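Local coordinates for protein amphinase-2 (Rana pipiens, PDB 2P7S) that cleaves RNA as a cytotoxic endonuclease of the pancreatic ribonuclease family, acting on polymers such as poly(U) and poly(C) and on the dinucleotides CpA and UpA, at residues 74-79 and 109-114; 27-30 and 34-37; 96-99 and 104-107. All coordinates share one frame; numbering follows the deposited sequence.

Interaction 1: 74-79 and 109-114; sequences FTLTTC and VKTGKC. With ACT (acetate ion), chain C.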
loop_
_atom_site.group_PDB
_atom_site.type_symbol
_atom_site.label_atom_id
_atom_site.label_comp_id
_atom_site.label_asym_id
_atom_site.label_seq_id
_atom_site.Cartn_x
_atom_site.Cartn_y
_atom_site.Cartn_z
ATOM N N PHE A 74 -0.204 8.708 -6.810
ATOM C CA PHE A 74 -0.743 7.404 -7.193
ATOM C C PHE A 74 -2.227 7.334 -6.869
ATOM O O PHE A 74 -2.729 8.125 -6.074
ATOM C CB PHE A 74 -0.038 6.266 -6.444
ATOM C CG PHE A 74 1.433 6.181 -6.705
ATOM C CD1 PHE A 74 2.321 7.034 -6.057
ATOM C CD2 PHE A 74 1.934 5.248 -7.606
ATOM C CE1 PHE A 74 3.690 6.957 -6.302
ATOM C CE2 PHE A 74 3.300 5.163 -7.860
ATOM C CZ PHE A 74 4.178 6.019 -7.205
ATOM N N THR A 75 -2.921 6.391 -7.498
ATOM C CA THR A 75 -4.344 6.172 -7.246
ATOM C C THR A 75 -4.358 5.249 -6.032
ATOM O O THR A 75 -3.776 4.160 -6.074
ATOM C CB THR A 75 -5.019 5.469 -8.432
ATOM O OG1 THR A 75 -4.856 6.268 -9.609
ATOM C CG2 THR A 75 -6.503 5.272 -8.161
ATOM N N LEU A 76 -5.025 5.679 -4.962
ATOM C CA LEU A 76 -5.057 4.924 -3.712
ATOM C C LEU A 76 -6.424 4.553 -3.158
ATOM O O LEU A 76 -7.305 5.404 -3.051
ATOM C CB LEU A 76 -4.342 5.728 -2.633
ATOM C CG LEU A 76 -2.944 6.248 -2.946
ATOM C CD1 LEU A 76 -2.597 7.347 -1.954
ATOM C CD2 LEU A 76 -1.942 5.107 -2.878
ATOM N N THR A 77 -6.584 3.285 -2.789
ATOM C CA THR A 77 -7.822 2.816 -2.184
ATOM C C THR A 77 -7.531 2.499 -0.724
ATOM O O THR A 77 -6.635 1.716 -0.410
ATOM C CB THR A 77 -8.353 1.547 -2.858
ATOM O OG1 THR A 77 -8.814 1.868 -4.172
ATOM C CG2 THR A 77 -9.499 0.950 -2.050
ATOM N N THR A 78 -8.279 3.121 0.173
ATOM C CA THR A 78 -8.085 2.871 1.586
ATOM C C THR A 78 -9.299 2.120 2.123
ATOM O O THR A 78 -10.433 2.538 1.908
ATOM C CB THR A 78 -7.890 4.206 2.358
ATOM O OG1 THR A 78 -6.655 4.810 1.950
ATOM C CG2 THR A 78 -7.854 3.961 3.858
ATOM N N CYS A 79 -9.048 0.989 2.776
ATOM C CA CYS A 79 -10.106 0.176 3.374
ATOM C C CYS A 79 -10.070 0.446 4.876
ATOM O O CYS A 79 -9.023 0.284 5.508
ATOM C CB CYS A 79 -9.836 -1.304 3.138
ATOM S SG CYS A 79 -9.708 -1.769 1.385
ATOM N N VAL A 109 3.656 4.215 5.436
ATOM C CA VAL A 109 3.452 5.113 6.571
ATOM C C VAL A 109 2.118 5.856 6.511
ATOM O O VAL A 109 1.308 5.776 7.437
ATOM C CB VAL A 109 4.604 6.152 6.656
ATOM C CG1 VAL A 109 4.404 7.080 7.863
ATOM C CG2 VAL A 109 5.944 5.431 6.756
ATOM N N LYS A 110 1.892 6.584 5.425
ATOM C CA LYS A 110 0.648 7.331 5.275
ATOM C C LYS A 110 0.455 7.824 3.855
ATOM O O LYS A 110 1.381 7.803 3.046
ATOM C CB LYS A 110 0.643 8.544 6.208
ATOM C CG LYS A 110 1.738 9.554 5.891
ATOM C CD LYS A 110 1.692 10.776 6.804
ATOM C CE LYS A 110 0.522 11.694 6.470
ATOM N NZ LYS A 110 0.576 12.968 7.247
ATOM N N THR A 111 -0.764 8.264 3.564
ATOM C CA THR A 111 -1.095 8.813 2.258
ATOM C C THR A 111 -0.653 10.277 2.317
ATOM O O THR A 111 -0.762 10.918 3.363
ATOM C CB THR A 111 -2.620 8.723 1.986
ATOM O OG1 THR A 111 -3.003 7.347 1.845
ATOM C CG2 THR A 111 -2.979 9.469 0.724
ATOM N N GLY A 112 -0.147 10.796 1.203
ATOM C CA GLY A 112 0.327 12.170 1.166
ATOM C C GLY A 112 1.810 12.247 1.510
ATOM O O GLY A 112 2.449 11.224 1.776
ATOM N N LYS A 113 2.357 13.459 1.498
ATOM C CA LYS A 113 3.765 13.689 1.822
ATOM C C LYS A 113 4.036 13.312 3.273
ATOM O O LYS A 113 3.150 13.427 4.123
ATOM C CB LYS A 113 4.114 15.167 1.632
ATOM C CG LYS A 113 3.965 15.681 0.217
ATOM C CD LYS A 113 5.081 15.161 -0.660
ATOM C CE LYS A 113 5.030 15.781 -2.039
ATOM N NZ LYS A 113 6.108 15.232 -2.899
ATOM N N CYS A 114 5.257 12.869 3.560
ATOM C CA CYS A 114 5.611 12.497 4.925
ATOM C C CYS A 114 5.500 13.712 5.840
ATOM O O CYS A 114 5.585 14.845 5.323
ATOM C CB CYS A 114 7.047 11.968 4.993
ATOM S SG CYS A 114 7.385 10.398 4.132
ATOM O OXT CYS A 114 5.360 13.514 7.064
HETATM C C ACT C . -3.685 6.342 5.244
HETATM O O ACT C . -2.955 7.351 5.377
HETATM O OXT ACT C . -3.336 5.113 4.921
HETATM C CH3 ACT C . -5.170 6.553 5.490
#

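Interaction 2: 27-30 and 34-37; sequences NRTM and AYTP. With NAG (2-acetamido-2-deoxy-beta-D-glucopyranose), chain B.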
loop_
_atom_site.group_PDB
_atom_site.type_symbol
_atom_site.label_atom_id
_atom_site.label_comp_id
_atom_site.label_asym_id
_atom_site.label_seq_id
_atom_site.Cartn_x
_atom_site.Cartn_y
_atom_site.Cartn_z
ATOM N N ASN A 27 -13.941 -5.680 0.935
ATOM C CA ASN A 27 -14.476 -6.848 1.630
ATOM C C ASN A 27 -13.852 -8.144 1.159
ATOM O O ASN A 27 -13.755 -9.107 1.919
ATOM C CB ASN A 27 -15.994 -6.904 1.476
ATOM C CG ASN A 27 -16.655 -5.659 1.986
ATOM O OD1 ASN A 27 -16.218 -5.100 2.995
ATOM N ND2 ASN A 27 -17.704 -5.210 1.304
ATOM N N ARG A 28 -13.414 -8.159 -0.093
ATOM C CA ARG A 28 -12.779 -9.336 -0.672
ATOM C C ARG A 28 -11.295 -9.429 -0.309
ATOM O O ARG A 28 -10.849 -10.401 0.293
ATOM C CB ARG A 28 -12.904 -9.304 -2.200
ATOM C CG ARG A 28 -12.126 -10.412 -2.910
ATOM C CD ARG A 28 -11.865 -10.083 -4.381
ATOM N NE ARG A 28 -13.090 -9.981 -5.177
ATOM C CZ ARG A 28 -13.386 -8.952 -5.972
ATOM N NH1 ARG A 28 -12.550 -7.928 -6.081
ATOM N NH2 ARG A 28 -14.513 -8.949 -6.672
ATOM N N THR A 29 -10.541 -8.396 -0.669
ATOM C CA THR A 29 -9.101 -8.381 -0.452
ATOM C C THR A 29 -8.623 -8.272 0.996
ATOM O O THR A 29 -7.633 -8.908 1.364
ATOM C CB THR A 29 -8.458 -7.278 -1.310
ATOM O OG1 THR A 29 -8.921 -7.415 -2.660
ATOM C CG2 THR A 29 -6.942 -7.402 -1.293
ATOM N N MET A 30 -9.307 -7.477 1.817
ATOM C CA MET A 30 -8.917 -7.363 3.223
ATOM C C MET A 30 -9.097 -8.720 3.909
ATOM O O MET A 30 -8.534 -8.973 4.976
ATOM C CB MET A 30 -9.766 -6.310 3.949
ATOM C CG MET A 30 -9.449 -4.856 3.595
ATOM S SD MET A 30 -7.723 -4.379 3.905
ATOM C CE MET A 30 -7.713 -4.189 5.690
ATOM N N ALA A 34 -4.317 -14.280 0.455
ATOM C CA ALA A 34 -3.273 -14.095 -0.547
ATOM C C ALA A 34 -2.645 -12.704 -0.464
ATOM O O ALA A 34 -1.517 -12.493 -0.917
ATOM C CB ALA A 34 -3.839 -14.312 -1.940
ATOM N N TYR A 35 -3.372 -11.758 0.122
ATOM C CA TYR A 35 -2.873 -10.392 0.217
ATOM C C TYR A 35 -2.838 -9.828 1.631
ATOM O O TYR A 35 -2.679 -8.623 1.821
ATOM C CB TYR A 35 -3.722 -9.480 -0.675
ATOM C CG TYR A 35 -3.762 -9.922 -2.122
ATOM C CD1 TYR A 35 -4.917 -10.480 -2.675
ATOM C CD2 TYR A 35 -2.641 -9.786 -2.941
ATOM C CE1 TYR A 35 -4.953 -10.885 -4.005
ATOM C CE2 TYR A 35 -2.666 -10.187 -4.272
ATOM C CZ TYR A 35 -3.824 -10.734 -4.798
ATOM O OH TYR A 35 -3.846 -11.119 -6.123
ATOM N N THR A 36 -2.965 -10.695 2.629
ATOM C CA THR A 36 -2.975 -10.233 4.009
ATOM C C THR A 36 -1.927 -10.892 4.893
ATOM O O THR A 36 -2.258 -11.695 5.768
ATOM C CB THR A 36 -4.367 -10.433 4.636
ATOM O OG1 THR A 36 -4.824 -11.768 4.377
ATOM C CG2 THR A 36 -5.354 -9.438 4.050
ATOM N N PRO A 37 -0.645 -10.538 4.683
ATOM C CA PRO A 37 0.506 -11.061 5.429
ATOM C C PRO A 37 0.369 -10.891 6.939
ATOM O O PRO A 37 0.716 -11.789 7.704
ATOM C CB PRO A 37 1.677 -10.250 4.871
ATOM C CG PRO A 37 1.258 -9.981 3.465
ATOM C CD PRO A 37 -0.196 -9.594 3.644
HETATM C C1 NAG B . -18.281 -3.920 1.629
HETATM C C2 NAG B . -18.972 -3.332 0.392
HETATM C C3 NAG B . -19.607 -1.986 0.749
HETATM C C4 NAG B . -20.573 -2.187 1.915
HETATM C C5 NAG B . -19.795 -2.771 3.103
HETATM C C6 NAG B . -20.660 -3.015 4.334
HETATM C C7 NAG B . -18.348 -3.404 -1.937
HETATM C C8 NAG B . -17.285 -3.166 -2.996
HETATM N N2 NAG B . -18.006 -3.160 -0.676
HETATM O O3 NAG B . -20.296 -1.457 -0.373
HETATM O O4 NAG B . -21.173 -0.928 2.276
HETATM O O5 NAG B . -19.208 -4.037 2.726
HETATM O O6 NAG B . -21.678 -3.967 4.066
HETATM O O7 NAG B . -19.467 -3.801 -2.266
#

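Interaction 3: 96-99 and 104-107; sequences ICIT and YPVH. With ACT (acetate ion), chain D.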
loop_
_atom_site.group_PDB
_atom_site.type_symbol
_atom_site.label_atom_id
_atom_site.label_comp_id
_atom_site.label_asym_id
_atom_site.label_seq_id
_atom_site.Cartn_x
_atom_site.Cartn_y
_atom_site.Cartn_z
ATOM N N ILE A 96 2.495 9.474 -1.507
ATOM C CA ILE A 96 2.490 8.549 -0.391
ATOM C C ILE A 96 3.799 8.671 0.357
ATOM O O ILE A 96 4.801 9.137 -0.186
ATOM C CB ILE A 96 2.288 7.079 -0.842
ATOM C CG1 ILE A 96 3.415 6.651 -1.791
ATOM C CG2 ILE A 96 0.926 6.934 -1.503
ATOM C CD1 ILE A 96 3.340 5.183 -2.218
ATOM N N CYS A 97 3.769 8.276 1.621
ATOM C CA CYS A 97 4.938 8.321 2.476
ATOM C C CYS A 97 5.230 6.885 2.872
ATOM O O CYS A 97 4.379 6.205 3.451
ATOM C CB CYS A 97 4.661 9.167 3.728
ATOM S SG CYS A 97 6.034 9.105 4.922
ATOM N N ILE A 98 6.431 6.422 2.546
ATOM C CA ILE A 98 6.816 5.052 2.855
ATOM C C ILE A 98 8.176 4.999 3.529
ATOM O O ILE A 98 8.936 5.971 3.506
ATOM C CB ILE A 98 6.901 4.188 1.566
ATOM C CG1 ILE A 98 8.002 4.729 0.653
ATOM C CG2 ILE A 98 5.570 4.193 0.834
ATOM C CD1 ILE A 98 8.200 3.924 -0.618
ATOM N N THR A 99 8.475 3.863 4.143
ATOM C CA THR A 99 9.774 3.681 4.772
ATOM C C THR A 99 10.545 2.841 3.773
ATOM O O THR A 99 10.018 1.860 3.247
ATOM C CB THR A 99 9.698 2.889 6.089
ATOM O OG1 THR A 99 8.779 3.526 6.981
ATOM C CG2 THR A 99 11.074 2.825 6.746
ATOM N N TYR A 104 14.615 -0.496 -1.370
ATOM C CA TYR A 104 13.347 -1.226 -1.275
ATOM C C TYR A 104 12.266 -0.659 -0.349
ATOM O O TYR A 104 12.530 -0.354 0.809
ATOM C CB TYR A 104 13.603 -2.667 -0.822
ATOM C CG TYR A 104 14.289 -3.536 -1.842
ATOM C CD1 TYR A 104 15.647 -3.841 -1.737
ATOM C CD2 TYR A 104 13.579 -4.046 -2.926
ATOM C CE1 TYR A 104 16.278 -4.638 -2.695
ATOM C CE2 TYR A 104 14.197 -4.836 -3.883
ATOM C CZ TYR A 104 15.542 -5.126 -3.763
ATOM O OH TYR A 104 16.138 -5.900 -4.730
ATOM N N PRO A 105 11.034 -0.501 -0.860
ATOM C CA PRO A 105 9.968 0.014 0.011
ATOM C C PRO A 105 9.695 -1.112 1.011
ATOM O O PRO A 105 9.586 -2.275 0.611
ATOM C CB PRO A 105 8.797 0.201 -0.952
ATOM C CG PRO A 105 9.471 0.537 -2.250
ATOM C CD PRO A 105 10.637 -0.436 -2.280
ATOM N N VAL A 106 9.603 -0.800 2.300
ATOM C CA VAL A 106 9.343 -1.842 3.284
ATOM C C VAL A 106 8.135 -1.579 4.179
ATOM O O VAL A 106 7.612 -2.500 4.801
ATOM C CB VAL A 106 10.595 -2.110 4.187
ATOM C CG1 VAL A 106 11.772 -2.542 3.320
ATOM C CG2 VAL A 106 10.964 -0.871 4.990
ATOM N N HIS A 107 7.673 -0.338 4.240
ATOM C CA HIS A 107 6.527 -0.045 5.097
ATOM C C HIS A 107 5.724 1.138 4.591
ATOM O O HIS A 107 6.285 2.140 4.149
ATOM C CB HIS A 107 7.008 0.231 6.531
ATOM C CG HIS A 107 5.899 0.447 7.517
ATOM N ND1 HIS A 107 5.022 -0.551 7.885
ATOM C CD2 HIS A 107 5.522 1.553 8.206
ATOM C CE1 HIS A 107 4.153 -0.071 8.758
ATOM N NE2 HIS A 107 4.434 1.204 8.970
HETATM C C ACT D . 4.070 -2.819 5.681
HETATM O O ACT D . 4.379 -3.172 6.840
HETATM O OXT ACT D . 3.552 -1.673 5.285
HETATM C CH3 ACT D . 4.321 -3.845 4.586
#

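Interaction 1: 74-79 and 109-114
Thr111 and Leu76 reach toward each other tip to tip, joining two strands that have no backbone hydrogen bond between them here; their CA atoms stay 8.2 Å apart. From the CB of Thr111, one neighbour is CD1 of Leu76 and the other an oxygen of a bound acetate ion. The two branches then part company. With OG1 beside the backbone N (chi1 -68°), CG2 is left anti to it and runs into CD1 of Leu76 at 3.4 Å, closer than methyl groups usually pack. OG1 turns to the acetate, 3.5 Å from its O, and remains 4.4 Å from OG1 of Thr78. What holds the ion to this strand is instead the backbone: Thr111 N donates to acetate O at 3.0 Å, with an N-H...O angle of 156°. On its far end the acetate methyl rests 4.1 Å from CG2 of Thr78, while Thr46, a substrate-binding residue by similarity, hydrogen-bonds both the ion and Thr78 OG1. An acetate ion, probably from the crystallisation liquor, thus lies between the strands, consistent with a place in the pyrimidine-binding pocket of this family. Strands 74-83 and 104-111 each pair with strand 86-101, Leu76 packing on its Ile96 as well as on Ile48 of strand 45-49, and a classic bulge at Val109 and Lys110 opposite Cys97 precedes Thr111.

Interaction 2: 27-30 and 34-37
Thr36 presses its methyl group against the main chain of Thr29 and Met30, the close-packed part of this contact. CG2 lies 3.3 Å from the carbonyl O of Met30 and 3.6 Å from the carbonyl O of Thr29, so one methyl touches two successive peptide oxygens. The torsion explains the choice of branch: with chi1 at 49°, OG1 of Thr36 stands between its own N and carbonyl carbon, and CG2 points across. The hydroxyl thereby faces its own loop, where it is hydrogen-bonded to Asp32 O and Gln40 NE2. Met30 contributes its backbone here; its side chain starts away from the 34-37 segment and packs on Phe47 and Asn45.

The outer part is looser and purely apolar. Thr29 and Tyr35 cross obliquely, CG2 of Thr29 resting 3.9 Å from CB of Tyr35 and equally far from its CD1. The exposed ring also carries Ala34 CB, 4.0 Å above one face and toward the rim. No hydrogen bond links the two segments.

Earlier in the helix, Asn27 carries the sugar: ND2 is bonded covalently to C1 of the N-acetylglucosamine, while OD1 accepts a hydrogen bond from Tyr87 N. Asn27-Arg28-Thr29 is a classic Asn-X-Thr sequon, set in the short helix 26-29 of the pancreatic ribonuclease fold, with Asn27 itself partly exposed.

Interaction 3: 96-99 and 104-107
Thr99 and His107 form an antiparallel hydrogen-bonded pair between these segments, their CA atoms 5.0 Å apart. Thr99 N donates to His107 O at 2.8 Å, within the carbonyl plane. In the other direction Thr99 O takes a nearly straight bond from Val106 N (2.9 Å, N-H...O 175°) and a weak one from His107 N. This doubled pairing, two residues opposite one, is a classic beta bulge, and the short segments run at 93° to each other.

Apolar packing accompanies it. Ile98 and Pro105 lie side by side, CD1 of Ile98 touching CB of Pro105 at 3.8 Å, while CG2 of Thr99 meets CG2 of Val106 obliquely.

Polar contacts gather on the face of the sheet that Thr99 and His107 share. There OG1 of Thr99 sits 3.8 Å from CB of His107, near the edge of the ring, and is hydrogen-bonded to Asn67 OD1. From the imidazole, ND1 donates a hydrogen bond to acetate O, which lies at the ring edge in its plane, at 2.9 Å. His15 NE2 and Phe108 N bind the same ion, so it bridges the two histidines assigned by similarity as proton acceptor and donor.

Strands 86-101 and 104-111 form a beta hairpin here; helix 6-15 packs against it, with Trp8 and Phe11 on Pro105 and Glu7 on Val106.

Interactions 1 and 3 share strand 104-111 and belong to one sheet, their centres about 11 Å apart; the Cys97-Cys114 disulfide and packing of Leu76 on Ile96 tie them together. Interaction 3 is backbone pairing within a hairpin, whereas interaction 1 meets through side-chain tips alone. Each holds an acetate, near the probable base pocket in interaction 1 and between the two histidines that are probably catalytic in interaction 3. Both are partly buried. Interaction 2, across the chain's centre, is mostly buried but edged by exposed Tyr35; lacking hydrogen bonds between its segments, it touches interaction 1 through Met30 and Cys79, and its helix bears the glycan.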